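PDB 3LYK: stringent starvation protein A homolog from Haemophilus influenzae, which probably forms an equimolar complex with the RNA polymerase holoenzyme, though not with the core enzyme, and has the fold of the glutathione S-transferase superfamily. Local coordinates for the interface of chains A and B. Residues are numbered along the deposited sequence; one frame, centred on the assembly and turned at random. Chains: chain A/B, Stringent starvation protein A homolog.

The interface of chains A and B. Residues chain A 73-74, 77-78, 96; chain B 89, 92, 96.
A:Glu77 pushes its carboxylate between the guanidinium groups of B:Arg92 and B:Arg96, where helix 68-78 of the GST N-terminal domain meets the start of helix 89-115 in the C-terminal domain of the other chain. The pairing is two-fold symmetric and resembles the usual GST dimer, so it is probably the biological one. B:Arg92 grips side-on: NE gives a hydrogen bond of 2.9 Å to A:Glu77 OE1, and NH2 reaches OE2. A bend at chi3 (54°) turns this edge toward the glutamate, whose chain it crosses at about a right angle. B:Arg96, extended from CG to NE, comes tip to tip instead, with NH1 on OE1 and NH2 3.1 Å from A:Glu77 OE2. Each carboxylate oxygen thus takes one N-H from each arginine, from opposite faces of its plane, which should fix the carboxylate's rotation and partly offset the two positive charges.

A second acid, A:Glu73, lies with OE1 over one face of the B:Arg96 guanidinium, a longer salt bridge of 3.7 Å to NH2 that may add to this offset. Within its own chain A:Arg96 holds A:Glu73 by a nearly coplanar side-on pair, NE to A:Glu73 OE2 at 2.8 Å and NH2 to OE1.

Water 1 links A:Glu77 OE1, at 2.6 Å, to the backbone O of B:Pro89. B:Pro89 O also lies at the edge of the A:Tyr74 ring, in its plane, 3.6 Å from A:Tyr74 CD1. Apolar contact comes from the B:Pro89 ring, whose CG sits 3.7 Å from A:Arg78 CA while CB packs against A:Glu77 CB.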
ATOM      1  N   GLU A  73       0.168  -9.957   1.298  1.00 18.29           N
ATOM      2  CA  GLU A  73       1.029 -10.173   0.153  1.00 18.39           C
ATOM      3  C   GLU A  73       2.158 -11.106   0.533  1.00 16.63           C
ATOM      4  O   GLU A  73       2.473 -12.013  -0.218  1.00 15.23           O
ATOM      5  CB  GLU A  73       1.495  -8.819  -0.441  1.00 19.27           C
ATOM      6  CG  GLU A  73       0.303  -8.115  -1.180  1.00 24.80           C
ATOM      7  CD  GLU A  73       0.645  -7.567  -2.590  1.00 32.54           C
ATOM      8  OE1 GLU A  73       1.420  -8.228  -3.329  1.00 33.50           O
ATOM      9  OE2 GLU A  73       0.098  -6.496  -2.976  1.00 32.93           O
ATOM     10  N   TYR A  74       2.719 -10.921   1.733  1.00 15.04           N
ATOM     11  CA  TYR A  74       3.702 -11.850   2.245  1.00 14.60           C
ATOM     12  C   TYR A  74       3.147 -13.318   2.283  1.00 14.32           C
ATOM     13  O   TYR A  74       3.762 -14.248   1.790  1.00 14.73           O
ATOM     14  CB  TYR A  74       4.124 -11.429   3.663  1.00 14.23           C
ATOM     15  CG  TYR A  74       4.968 -12.524   4.292  1.00 14.81           C
ATOM     16  CD1 TYR A  74       6.234 -12.831   3.775  1.00 17.60           C
ATOM     17  CD2 TYR A  74       4.483 -13.304   5.352  1.00 17.99           C
ATOM     18  CE1 TYR A  74       7.012 -13.853   4.319  1.00 17.09           C
ATOM     19  CE2 TYR A  74       5.274 -14.377   5.914  1.00 15.61           C
ATOM     20  CZ  TYR A  74       6.508 -14.639   5.383  1.00 19.21           C
ATOM     21  OH  TYR A  74       7.310 -15.641   5.908  1.00 17.09           O
ATOM     22  N   GLU A  77       2.768 -14.829  -1.132  1.00 15.03           N
ATOM     23  CA  GLU A  77       4.060 -15.154  -1.716  1.00 15.33           C
ATOM     24  C   GLU A  77       4.773 -16.262  -0.992  1.00 15.43           C
ATOM     25  O   GLU A  77       5.402 -17.108  -1.637  1.00 15.87           O
ATOM     26  CB  GLU A  77       4.970 -13.897  -1.810  1.00 15.42           C
ATOM     27  CG  GLU A  77       4.438 -12.891  -2.837  1.00 16.55           C
ATOM     28  CD  GLU A  77       5.200 -11.516  -2.820  1.00 19.48           C
ATOM     29  OE1 GLU A  77       6.099 -11.288  -1.996  1.00 23.01           O
ATOM     30  OE2 GLU A  77       4.854 -10.661  -3.627  1.00 21.67           O
ATOM     31  N   ARG A  78       4.713 -16.259   0.341  0.70 16.20           N
ATOM     32  CA  ARG A  78       5.377 -17.326   1.102  0.70 16.76           C
ATOM     33  C   ARG A  78       4.689 -18.680   0.916  0.70 16.27           C
ATOM     34  O   ARG A  78       5.358 -19.717   0.860  0.70 16.66           O
ATOM     35  CB  ARG A  78       5.405 -16.990   2.606  0.70 18.17           C
ATOM     36  CG  ARG A  78       6.165 -18.032   3.469  0.70 21.99           C
ATOM     37  CD  ARG A  78       7.671 -17.868   3.273  0.70 27.49           C
ATOM     38  NE  ARG A  78       8.489 -19.074   3.392  0.70 34.67           N
ATOM     39  CZ  ARG A  78       8.827 -19.644   4.546  0.70 37.89           C
ATOM     40  NH1 ARG A  78       8.365 -19.127   5.673  0.70 40.50           N
ATOM     41  NH2 ARG A  78       9.619 -20.732   4.588  0.70 37.62           N
ATOM     42  N   ARG A  96      -5.033  -4.797  -7.158  1.00 18.63           N
ATOM     43  CA  ARG A  96      -4.490  -3.875  -6.167  1.00 18.87           C
ATOM     44  C   ARG A  96      -5.225  -2.561  -6.105  1.00 19.70           C
ATOM     45  O   ARG A  96      -5.470  -2.035  -5.002  1.00 19.87           O
ATOM     46  CB  ARG A  96      -3.013  -3.645  -6.321  1.00 18.28           C
ATOM     47  CG  ARG A  96      -2.184  -4.887  -5.993  1.00 20.25           C
ATOM     48  CD  ARG A  96      -0.754  -4.501  -6.011  1.00 23.20           C
ATOM     49  NE  ARG A  96       0.136  -5.575  -5.605  1.00 27.36           N
ATOM     50  CZ  ARG A  96       1.070  -6.123  -6.394  1.00 27.97           C
ATOM     51  NH1 ARG A  96       1.228  -5.710  -7.660  1.00 24.97           N
ATOM     52  NH2 ARG A  96       1.843  -7.093  -5.915  1.00 25.82           N
TER
ATOM     53  N   PRO B  89      10.228 -14.412  -0.636  1.00 21.29           N
ATOM     54  CA  PRO B  89       9.141 -13.668   0.030  1.00 20.21           C
ATOM     55  C   PRO B  89       9.515 -12.921   1.298  1.00 18.82           C
ATOM     56  O   PRO B  89       8.910 -11.899   1.547  1.00 18.14           O
ATOM     57  CB  PRO B  89       8.085 -14.738   0.357  1.00 19.80           C
ATOM     58  CG  PRO B  89       8.734 -16.072   0.028  1.00 21.51           C
ATOM     59  CD  PRO B  89       9.912 -15.839  -0.851  1.00 20.73           C
ATOM     60  N   ARG B  92      11.200  -9.613   0.278  1.00 19.92           N
ATOM     61  CA  ARG B  92      10.171  -8.750  -0.318  1.00 19.11           C
ATOM     62  C   ARG B  92       9.311  -8.090   0.752  1.00 19.47           C
ATOM     63  O   ARG B  92       9.004  -6.886   0.671  1.00 17.92           O
ATOM     64  CB  ARG B  92       9.344  -9.509  -1.351  1.00 18.88           C
ATOM     65  CG  ARG B  92      10.225 -10.002  -2.529  1.00 17.96           C
ATOM     66  CD  ARG B  92       9.461 -10.998  -3.417  1.00 15.50           C
ATOM     67  NE  ARG B  92       8.187 -10.479  -3.906  1.00 18.18           N
ATOM     68  CZ  ARG B  92       8.035  -9.783  -5.036  1.00 21.83           C
ATOM     69  NH1 ARG B  92       9.097  -9.451  -5.771  1.00 18.68           N
ATOM     70  NH2 ARG B  92       6.820  -9.393  -5.416  1.00 19.77           N
ATOM     71  N   ARG B  96       9.001  -4.086   1.648  1.00 18.25           N
ATOM     72  CA  ARG B  96       7.692  -3.446   1.681  1.00 18.92           C
ATOM     73  C   ARG B  96       7.449  -2.714   2.991  1.00 19.18           C
ATOM     74  O   ARG B  96       6.860  -1.610   3.017  1.00 18.86           O
ATOM     75  CB  ARG B  96       6.564  -4.468   1.423  1.00 18.75           C
ATOM     76  CG  ARG B  96       6.414  -4.871  -0.073  1.00 22.10           C
ATOM     77  CD  ARG B  96       5.111  -5.573  -0.318  1.00 23.33           C
ATOM     78  NE  ARG B  96       5.015  -5.998  -1.709  1.00 21.87           N
ATOM     79  CZ  ARG B  96       5.141  -7.262  -2.120  1.00 26.41           C
ATOM     80  NH1 ARG B  96       5.364  -8.248  -1.233  1.00 23.79           N
ATOM     81  NH2 ARG B  96       5.016  -7.549  -3.418  1.00 21.19           N
TER
HETATM   82  O   HOH W   1       6.549 -11.014   0.505  1.00 20.97           O